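Abbfa_003403 (PDB 4ZXH) probably builds a peptide by activating an amino acid, carrying it on a phosphopantetheine arm, condensing it with a partner and releasing the product through a thioesterase domain. Local coordinates at residues K420-T423 against D424-S427; L924-N927 against L928-H931; A1032-T1036 against V1037-G1041. All coordinates share one frame; numbering follows the deposited sequence.

Contact 1 of 3, residues K420-T423 against D424-S427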
ATOM      1  N   LYS A 420      14.821  -0.991 -17.397  1.00 30.60           N
ATOM      2  CA  LYS A 420      13.790  -0.011 -17.082  1.00 25.66           C
ATOM      3  C   LYS A 420      13.344  -0.215 -15.663  1.00 26.03           C
ATOM      4  O   LYS A 420      13.136  -1.356 -15.238  1.00 28.00           O
ATOM      5  CB  LYS A 420      12.614  -0.144 -18.034  1.00 22.40           C
ATOM      6  CG  LYS A 420      13.017   0.201 -19.458  1.00 27.65           C
ATOM      7  CD  LYS A 420      11.805   0.388 -20.260  1.00 27.10           C
ATOM      8  CE  LYS A 420      12.118   0.707 -21.666  1.00 26.99           C
ATOM      9  NZ  LYS A 420      10.836   0.603 -22.413  1.00 29.28           N
ATOM     10  N   TYR A 421      13.210   0.884 -14.926  1.00 30.99           N
ATOM     11  CA  TYR A 421      12.889   0.824 -13.503  1.00 27.12           C
ATOM     12  C   TYR A 421      11.956   1.950 -13.093  1.00 25.41           C
ATOM     13  O   TYR A 421      12.047   3.075 -13.592  1.00 27.86           O
ATOM     14  CB  TYR A 421      14.163   0.875 -12.661  1.00 24.58           C
ATOM     15  CG  TYR A 421      14.950   2.161 -12.781  1.00 28.50           C
ATOM     16  CD1 TYR A 421      15.806   2.389 -13.858  1.00 32.23           C
ATOM     17  CD2 TYR A 421      14.855   3.146 -11.810  1.00 26.44           C
ATOM     18  CE1 TYR A 421      16.536   3.583 -13.969  1.00 36.41           C
ATOM     19  CE2 TYR A 421      15.586   4.335 -11.907  1.00 34.16           C
ATOM     20  CZ  TYR A 421      16.421   4.550 -12.980  1.00 39.69           C
ATOM     21  OH  TYR A 421      17.134   5.737 -13.060  1.00 50.31           O
ATOM     22  N   ASN A 422      11.058   1.628 -12.173  1.00 25.45           N
ATOM     23  CA  ASN A 422      10.079   2.568 -11.642  1.00 21.90           C
ATOM     24  C   ASN A 422      10.745   3.545 -10.664  1.00 29.39           C
ATOM     25  O   ASN A 422      11.235   3.122  -9.614  1.00 33.96           O
ATOM     26  CB  ASN A 422       8.967   1.756 -10.973  1.00 22.56           C
ATOM     27  CG  ASN A 422       7.825   2.599 -10.462  1.00 27.28           C
ATOM     28  OD1 ASN A 422       8.011   3.709  -9.946  1.00 23.28           O
ATOM     29  ND2 ASN A 422       6.619   2.056 -10.573  1.00 36.00           N
ATOM     30  N   THR A 423      10.756   4.838 -10.990  1.00 26.80           N
ATOM     31  CA  THR A 423      11.474   5.834 -10.181  1.00 28.21           C
ATOM     32  C   THR A 423      10.775   6.251  -8.872  1.00 29.01           C
ATOM     33  O   THR A 423      11.264   7.125  -8.150  1.00 30.64           O
ATOM     34  CB  THR A 423      11.746   7.123 -10.979  1.00 29.37           C
ATOM     35  OG1 THR A 423      10.508   7.677 -11.446  1.00 43.37           O
ATOM     36  CG2 THR A 423      12.624   6.837 -12.138  1.00 25.28           C
ATOM     37  N   ASP A 424       9.636   5.648  -8.566  1.00 26.72           N
ATOM     38  CA  ASP A 424       9.013   5.869  -7.261  1.00 28.63           C
ATOM     39  C   ASP A 424       9.448   4.778  -6.282  1.00 32.21           C
ATOM     40  O   ASP A 424       9.228   4.880  -5.080  1.00 37.22           O
ATOM     41  CB  ASP A 424       7.484   5.912  -7.368  1.00 24.14           C
ATOM     42  CG  ASP A 424       6.965   7.226  -7.953  1.00 34.37           C
ATOM     43  OD1 ASP A 424       7.747   8.190  -8.097  1.00 38.50           O
ATOM     44  OD2 ASP A 424       5.754   7.299  -8.253  1.00 48.25           O
ATOM     45  N   LEU A 425      10.088   3.743  -6.807  1.00 30.29           N
ATOM     46  CA  LEU A 425      10.555   2.637  -5.993  1.00 32.20           C
ATOM     47  C   LEU A 425      12.082   2.593  -5.892  1.00 37.04           C
ATOM     48  O   LEU A 425      12.636   2.292  -4.830  1.00 37.60           O
ATOM     49  CB  LEU A 425      10.035   1.325  -6.563  1.00 32.00           C
ATOM     50  CG  LEU A 425       8.534   1.348  -6.836  1.00 31.80           C
ATOM     51  CD1 LEU A 425       8.055  -0.030  -7.252  1.00 27.87           C
ATOM     52  CD2 LEU A 425       7.775   1.849  -5.624  1.00 31.12           C
ATOM     53  N   PHE A 426      12.756   2.898  -6.996  1.00 36.12           N
ATOM     54  CA  PHE A 426      14.204   2.761  -7.058  1.00 32.05           C
ATOM     55  C   PHE A 426      14.933   4.054  -7.409  1.00 43.01           C
ATOM     56  O   PHE A 426      14.434   4.895  -8.169  1.00 50.42           O
ATOM     57  CB  PHE A 426      14.562   1.678  -8.064  1.00 29.51           C
ATOM     58  CG  PHE A 426      14.005   0.338  -7.714  1.00 30.20           C
ATOM     59  CD1 PHE A 426      14.470  -0.345  -6.597  1.00 35.65           C
ATOM     60  CD2 PHE A 426      13.006  -0.235  -8.478  1.00 25.57           C
ATOM     61  CE1 PHE A 426      13.952  -1.594  -6.249  1.00 31.51           C
ATOM     62  CE2 PHE A 426      12.484  -1.484  -8.149  1.00 25.63           C
ATOM     63  CZ  PHE A 426      12.961  -2.163  -7.035  1.00 31.77           C
ATOM     64  N   SER A 427      16.121   4.208  -6.840  1.00 41.26           N
ATOM     65  CA  SER A 427      16.978   5.343  -7.152  1.00 41.43           C
ATOM     66  C   SER A 427      17.807   5.036  -8.402  1.00 43.12           C
ATOM     67  O   SER A 427      17.898   3.879  -8.822  1.00 38.94           O
ATOM     68  CB  SER A 427      17.888   5.658  -5.967  1.00 33.80           C
ATOM     69  OG  SER A 427      18.857   4.627  -5.788  1.00 36.38           O
TER
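Tyr421 and Phe426 meet on the close-packed side of a tight turn. CD2 of Tyr421 lies 4.0 Å from CB of Phe426, and the carbonyl oxygen of Phe426 sits at the edge of the tyrosine ring, near its plane. The phenyl ring runs on past Asn422 O to touch Leu217, Ile403 and Met434, with CB of Leu425 over one of its faces. Asn422 supplies the polar frame. Its backbone O accepts from Phe426 N at 3.0 Å, with the donor almost in line with the carbonyl bond, and from Leu425 N at 3.1 Å, with the donor raised out of the carbonyl plane. The side chain adds a third bond: with CG anti to the backbone N (chi1 -176°), OD1 turns toward the chain ahead and accepts from Asp424 N at 2.9 Å, in the carbonyl plane. This is an Asx turn laid over a beta turn, and it leads from strand 414-422 of the condensation domain into helix 428-447, where Ser427 OG caps Ser430 N. CG of Leu425 packs 3.9 Å from CG of Asn422, placing an apolar branch beside the amide. The looser side belongs to Thr423 and Asp424, both partly exposed. Here the carboxylate of Asp424 is turned 48° from the Asn422 amide, and it is the CB of Asp424, 3.4 Å from Asn422 OD1, that makes the nearer side-chain approach.

Contact 2 of 3, residues L924-N927 against L928-H931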
ATOM      1  N   LEU A 924     -10.181   4.917  10.413  1.00 56.05           N
ATOM      2  CA  LEU A 924      -8.776   4.575  10.163  1.00 49.08           C
ATOM      3  C   LEU A 924      -8.631   3.688   8.930  1.00 49.32           C
ATOM      4  O   LEU A 924      -7.872   4.002   8.007  1.00 46.34           O
ATOM      5  CB  LEU A 924      -8.155   3.874  11.371  1.00 44.99           C
ATOM      6  CG  LEU A 924      -7.991   4.743  12.616  1.00 48.60           C
ATOM      7  CD1 LEU A 924      -7.300   3.967  13.705  1.00 51.25           C
ATOM      8  CD2 LEU A 924      -7.224   6.005  12.291  1.00 47.34           C
ATOM      9  N   LYS A 925      -9.358   2.575   8.936  1.00 48.15           N
ATOM     10  CA  LYS A 925      -9.394   1.653   7.813  1.00 42.81           C
ATOM     11  C   LYS A 925      -9.575   2.402   6.486  1.00 46.26           C
ATOM     12  O   LYS A 925      -8.787   2.208   5.557  1.00 48.20           O
ATOM     13  CB  LYS A 925     -10.521   0.642   8.019  1.00 54.70           C
ATOM     14  CG  LYS A 925     -10.591  -0.503   7.013  1.00 59.04           C
ATOM     15  CD  LYS A 925      -9.664  -1.633   7.384  1.00 62.74           C
ATOM     16  CE  LYS A 925      -9.874  -2.820   6.461  1.00 72.08           C
ATOM     17  NZ  LYS A 925     -11.168  -3.507   6.720  1.00 76.20           N
ATOM     18  N   LYS A 926     -10.596   3.264   6.411  1.00 49.09           N
ATOM     19  CA  LYS A 926     -10.878   4.040   5.198  1.00 45.24           C
ATOM     20  C   LYS A 926      -9.670   4.855   4.774  1.00 52.79           C
ATOM     21  O   LYS A 926      -9.299   4.874   3.592  1.00 57.87           O
ATOM     22  CB  LYS A 926     -12.054   4.986   5.399  1.00 53.15           C
ATOM     23  CG  LYS A 926     -13.368   4.325   5.776  1.00 65.22           C
ATOM     24  CD  LYS A 926     -13.940   3.479   4.665  1.00 65.68           C
ATOM     25  CE  LYS A 926     -15.392   3.172   4.954  1.00 68.06           C
ATOM     26  NZ  LYS A 926     -16.184   4.435   5.027  1.00 75.30           N
ATOM     27  N   ASN A 927      -9.055   5.526   5.742  1.00 45.74           N
ATOM     28  CA  ASN A 927      -7.919   6.396   5.460  1.00 45.49           C
ATOM     29  C   ASN A 927      -6.708   5.634   4.921  1.00 50.13           C
ATOM     30  O   ASN A 927      -6.141   6.005   3.886  1.00 54.07           O
ATOM     31  CB  ASN A 927      -7.525   7.169   6.717  1.00 47.95           C
ATOM     32  CG  ASN A 927      -6.531   8.284   6.437  1.00 51.60           C
ATOM     33  OD1 ASN A 927      -5.328   8.046   6.299  1.00 57.35           O
ATOM     34  ND2 ASN A 927      -7.027   9.514   6.374  1.00 57.44           N
ATOM     35  N   LEU A 928      -6.306   4.577   5.620  1.00 38.34           N
ATOM     36  CA  LEU A 928      -5.150   3.814   5.180  1.00 39.03           C
ATOM     37  C   LEU A 928      -5.392   3.185   3.801  1.00 41.78           C
ATOM     38  O   LEU A 928      -4.473   3.083   2.989  1.00 46.41           O
ATOM     39  CB  LEU A 928      -4.783   2.728   6.192  1.00 36.06           C
ATOM     40  CG  LEU A 928      -4.457   3.137   7.631  1.00 39.93           C
ATOM     41  CD1 LEU A 928      -3.815   1.964   8.320  1.00 47.89           C
ATOM     42  CD2 LEU A 928      -3.556   4.337   7.700  1.00 38.29           C
ATOM     43  N   GLN A 929      -6.623   2.777   3.526  1.00 34.72           N
ATOM     44  CA  GLN A 929      -6.928   2.186   2.235  1.00 28.31           C
ATOM     45  C   GLN A 929      -6.610   3.117   1.060  1.00 38.28           C
ATOM     46  O   GLN A 929      -6.246   2.652  -0.018  1.00 49.22           O
ATOM     47  CB  GLN A 929      -8.387   1.767   2.186  1.00 32.99           C
ATOM     48  CG  GLN A 929      -8.614   0.275   2.384  1.00 37.77           C
ATOM     49  CD  GLN A 929     -10.056  -0.034   2.737  1.00 49.45           C
ATOM     50  OE1 GLN A 929     -10.774   0.825   3.250  1.00 53.34           O
ATOM     51  NE2 GLN A 929     -10.492  -1.256   2.452  1.00 48.74           N
ATOM     52  N   ILE A 930      -6.707   4.424   1.271  1.00 31.85           N
ATOM     53  CA  ILE A 930      -6.461   5.355   0.188  1.00 34.52           C
ATOM     54  C   ILE A 930      -4.977   5.778   0.206  1.00 39.59           C
ATOM     55  O   ILE A 930      -4.467   6.325  -0.790  1.00 42.38           O
ATOM     56  CB  ILE A 930      -7.418   6.612   0.263  1.00 55.59           C
ATOM     57  CG1 ILE A 930      -6.962   7.655   1.275  1.00 57.13           C
ATOM     58  CG2 ILE A 930      -8.861   6.188   0.594  1.00 55.10           C
ATOM     59  CD1 ILE A 930      -6.406   8.878   0.601  1.00 56.20           C
ATOM     60  N   HIS A 931      -4.267   5.481   1.297  1.00 30.66           N
ATOM     61  CA  HIS A 931      -2.862   5.925   1.437  1.00 34.74           C
ATOM     62  C   HIS A 931      -1.796   4.818   1.386  1.00 38.42           C
ATOM     63  O   HIS A 931      -0.599   5.087   1.250  1.00 35.67           O
ATOM     64  CB  HIS A 931      -2.689   6.709   2.737  1.00 37.28           C
ATOM     65  CG  HIS A 931      -3.339   8.055   2.711  1.00 53.30           C
ATOM     66  ND1 HIS A 931      -2.951   9.054   1.840  1.00 59.00           N
ATOM     67  CD2 HIS A 931      -4.364   8.564   3.435  1.00 54.40           C
ATOM     68  CE1 HIS A 931      -3.703  10.122   2.037  1.00 65.58           C
ATOM     69  NE2 HIS A 931      -4.569   9.851   3.000  1.00 61.41           N
TER
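The carbonyl oxygen of Asn927 is approached by two backbone N-H groups, those of Ile930 and His931. Ile930 N donates at 3.1 Å from a position 60° out of the carbonyl plane, while His931 N reaches the same oxygen only weakly, at 3.2 Å, its shorter bond going to Leu928 O. The side chains of Asn927 and His931 also meet. CG of Asn927 stands anti to the backbone N (chi1 -169°), which carries the amide forward along the helix until OD1 reaches the edge of the imidazole at CD2, near the ring plane. Amide and ring planes are 37° apart, and CD1 of Ile930 lies over one face of the imidazole. Just before this, the bonding is regular i to i+4: Leu928 N donates to Leu924 O at 2.9 Å, nearly straight, and Gln929 N to Lys925 O at 3.0 Å. Helix 921-931 is the crossover of a beta-alpha-beta unit between strands 907-916 and 940-943 in the C-terminal adenylation subdomain. Its buried side is leucine: Leu924 and Leu928 both rest on Phe941, and Leu928 also touches Val886 and Leu887 of helix 880-888. CG of Leu928 comes within 3.5 Å of Leu924 O, beside the backbone bond that joins the two residues. The partly exposed side carries Lys926, whose NZ forms a salt bridge with Glu1042 of the carrier domain.

Contact 3 of 3, residues A1032-T1036 against V1037-G1041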
ATOM      1  N   ALA A1032     -12.004   1.108  -8.489  1.00 35.91           N
ATOM      2  CA  ALA A1032     -10.898   0.288  -8.004  1.00 31.85           C
ATOM      3  C   ALA A1032     -10.549   0.606  -6.590  1.00 35.40           C
ATOM      4  O   ALA A1032     -10.048  -0.218  -5.826  1.00 40.74           O
ATOM      5  CB  ALA A1032      -9.706   0.475  -8.876  1.00 21.22           C
ATOM      6  N   GLN A1033     -10.917   1.796  -6.204  1.00 29.99           N
ATOM      7  CA  GLN A1033     -10.441   2.263  -4.955  1.00 33.48           C
ATOM      8  C   GLN A1033     -11.573   2.398  -3.936  1.00 41.74           C
ATOM      9  O   GLN A1033     -11.387   2.212  -2.726  1.00 55.15           O
ATOM     10  CB  GLN A1033      -9.686   3.527  -5.283  1.00 28.38           C
ATOM     11  CG  GLN A1033      -9.250   4.521  -4.197  1.00 44.52           C
ATOM     12  CD  GLN A1033      -8.575   3.829  -2.969  1.00 81.15           C
ATOM     13  OE1 GLN A1033      -9.315   3.431  -2.135  1.00 80.26           O
ATOM     14  NE2 GLN A1033      -7.222   3.443  -3.012  1.00 81.63           N
ATOM     15  N   TYR A1034     -12.775   2.593  -4.466  1.00 38.79           N
ATOM     16  CA  TYR A1034     -13.999   2.433  -3.709  1.00 29.96           C
ATOM     17  C   TYR A1034     -14.813   1.227  -4.216  1.00 31.62           C
ATOM     18  O   TYR A1034     -15.825   1.396  -4.880  1.00 36.84           O
ATOM     19  CB  TYR A1034     -14.830   3.725  -3.771  1.00 27.84           C
ATOM     20  CG  TYR A1034     -14.030   4.917  -3.317  1.00 30.68           C
ATOM     21  CD1 TYR A1034     -13.862   5.206  -1.964  1.00 30.11           C
ATOM     22  CD2 TYR A1034     -13.396   5.728  -4.241  1.00 31.10           C
ATOM     23  CE1 TYR A1034     -13.104   6.293  -1.552  1.00 26.26           C
ATOM     24  CE2 TYR A1034     -12.633   6.811  -3.838  1.00 32.69           C
ATOM     25  CZ  TYR A1034     -12.492   7.086  -2.484  1.00 28.45           C
ATOM     26  OH  TYR A1034     -11.734   8.146  -2.042  1.00 32.79           O
ATOM     27  N   SER A1035     -14.418   0.012  -3.840  1.00 32.07           N
ATOM     28  CA  SER A1035     -14.975  -1.197  -4.468  1.00 33.84           C
ATOM     29  C   SER A1035     -16.046  -1.993  -3.684  1.00 31.86           C
ATOM     30  O   SER A1035     -16.489  -3.063  -4.120  1.00 38.91           O
ATOM     31  CB  SER A1035     -13.817  -2.131  -4.822  1.00 28.48           C
ATOM     32  OG  SER A1035     -12.953  -2.265  -3.717  1.00 34.08           O
ATOM     33  N   THR A1036     -16.470  -1.476  -2.543  1.00 26.44           N
ATOM     34  CA  THR A1036     -17.673  -1.985  -1.895  1.00 23.48           C
ATOM     35  C   THR A1036     -18.811  -1.025  -2.147  1.00 25.35           C
ATOM     36  O   THR A1036     -18.572   0.132  -2.487  1.00 28.31           O
ATOM     37  CB  THR A1036     -17.509  -2.140  -0.396  1.00 27.33           C
ATOM     38  OG1 THR A1036     -17.417  -0.833   0.191  1.00 33.65           O
ATOM     39  CG2 THR A1036     -16.275  -2.995  -0.062  1.00 19.36           C
ATOM     40  N   VAL A1037     -20.049  -1.483  -1.970  1.00 30.08           N
ATOM     41  CA  VAL A1037     -21.194  -0.599  -2.179  1.00 25.26           C
ATOM     42  C   VAL A1037     -21.171   0.543  -1.166  1.00 31.84           C
ATOM     43  O   VAL A1037     -21.453   1.693  -1.508  1.00 28.44           O
ATOM     44  CB  VAL A1037     -22.516  -1.347  -2.075  1.00 27.02           C
ATOM     45  CG1 VAL A1037     -23.666  -0.367  -2.102  1.00 26.70           C
ATOM     46  CG2 VAL A1037     -22.638  -2.333  -3.217  1.00 28.72           C
ATOM     47  N   GLU A1038     -20.792   0.239   0.075  1.00 27.51           N
ATOM     48  CA  GLU A1038     -20.746   1.290   1.081  1.00 24.58           C
ATOM     49  C   GLU A1038     -19.818   2.416   0.651  1.00 24.65           C
ATOM     50  O   GLU A1038     -20.212   3.592   0.638  1.00 23.33           O
ATOM     51  CB  GLU A1038     -20.290   0.760   2.436  1.00 22.14           C
ATOM     52  CG  GLU A1038     -20.572   1.752   3.573  1.00 30.31           C
ATOM     53  CD  GLU A1038     -19.544   1.697   4.682  1.00 41.42           C
ATOM     54  OE1 GLU A1038     -18.354   1.476   4.374  1.00 55.56           O
ATOM     55  OE2 GLU A1038     -19.925   1.854   5.861  1.00 40.68           O
ATOM     56  N   ARG A1039     -18.584   2.047   0.306  1.00 21.19           N
ATOM     57  CA  ARG A1039     -17.549   3.031   0.064  1.00 25.10           C
ATOM     58  C   ARG A1039     -17.844   3.842  -1.194  1.00 25.97           C
ATOM     59  O   ARG A1039     -17.633   5.054  -1.224  1.00 27.24           O
ATOM     60  CB  ARG A1039     -16.183   2.351  -0.027  1.00 28.32           C
ATOM     61  CG  ARG A1039     -15.612   2.083   1.348  1.00 31.50           C
ATOM     62  CD  ARG A1039     -14.420   1.126   1.373  1.00 31.77           C
ATOM     63  NE  ARG A1039     -13.280   1.490   0.522  1.00 38.05           N
ATOM     64  CZ  ARG A1039     -12.622   2.644   0.578  1.00 44.27           C
ATOM     65  NH1 ARG A1039     -12.985   3.615   1.415  1.00 54.04           N
ATOM     66  NH2 ARG A1039     -11.603   2.842  -0.231  1.00 39.72           N
ATOM     67  N   LEU A1040     -18.348   3.175  -2.224  1.00 21.53           N
ATOM     68  CA  LEU A1040     -18.641   3.846  -3.484  1.00 21.53           C
ATOM     69  C   LEU A1040     -19.846   4.742  -3.291  1.00 27.31           C
ATOM     70  O   LEU A1040     -19.918   5.828  -3.848  1.00 37.25           O
ATOM     71  CB  LEU A1040     -18.885   2.816  -4.590  1.00 20.95           C
ATOM     72  CG  LEU A1040     -19.231   3.261  -6.013  1.00 25.35           C
ATOM     73  CD1 LEU A1040     -18.117   4.073  -6.660  1.00 18.24           C
ATOM     74  CD2 LEU A1040     -19.518   2.011  -6.818  1.00 24.76           C
ATOM     75  N   GLY A1041     -20.783   4.274  -2.473  1.00 29.48           N
ATOM     76  CA  GLY A1041     -21.991   5.012  -2.160  1.00 21.99           C
ATOM     77  C   GLY A1041     -21.685   6.311  -1.439  1.00 33.30           C
ATOM     78  O   GLY A1041     -22.345   7.308  -1.703  1.00 43.70           O
TER
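Arg1039, Thr1036 and Tyr1034 carry most of this contact, and the arginine meets both of the others. At its root, Arg1039 N donates to Thr1036 OG1 at 3.1 Å with an N-H...O angle of 165°. The torsion that sets OG1 between the backbone N and the carbonyl carbon of Thr1036 (chi1 69°) brings the hydroxyl over the first turn of the helix, making Thr1036 the N-cap. CB of Arg1039 lies 3.4 Å from the same OG1, and CG and CD follow close by. Beyond them the chain, bent at chi3, runs on past the linker and brings the guanidinium to Gln1033, at the end of helix 1028-1033. There NH2 makes a weak bond to Gln1033 O, which lies near the guanidinium plane, while CD1 of Tyr1034 sits over one face, 3.8 Å from CZ; ring and guanidinium planes are 42° apart. The segment joins two helices of the carrier domain, the short helix 1028-1033 and the last one, 1037-1046, in the four-helix bundle of peptidyl carrier proteins. Tyr1034 is the first residue to leave helical geometry, and Ser1035 OG, bonded to Asp1000, ties the linker to a neighbouring loop. One residue on from the arginine, Leu1040 N donates to Thr1036 O at 3.1 Å. CB of Leu1040 packs 4.2 Å from CB of Tyr1034 and 3.4 Å from O of Tyr1034. Val1037 points away from the linker into the bundle, against Leu982, Cys983 and Phe986, and Leu1040 joins it on Leu982.

How the contacts relate
Along the chain the three contacts come in series, each in a different domain: contact 1 in the condensation domain, contact 2 in the C-terminal adenylation subdomain, contact 3 in the carrier domain. Contacts 2 and 3, with centres about 13 Å apart, touch directly: Gln1033 NE2 probably bonds to Gln929 O, and Lys926 CD packs against Arg1039 NH1. Helices 921-931 and 1037-1046 thus form part of an interface between domains. Contact 1 stands apart, its centre about 25 Å from that of contact 2 and 30 Å from that of contact 3. Asn422 and Ser1035 nevertheless each lie within about 12 Å of the phosphopantetheine, consistent with a carrier arm reaching the condensation domain.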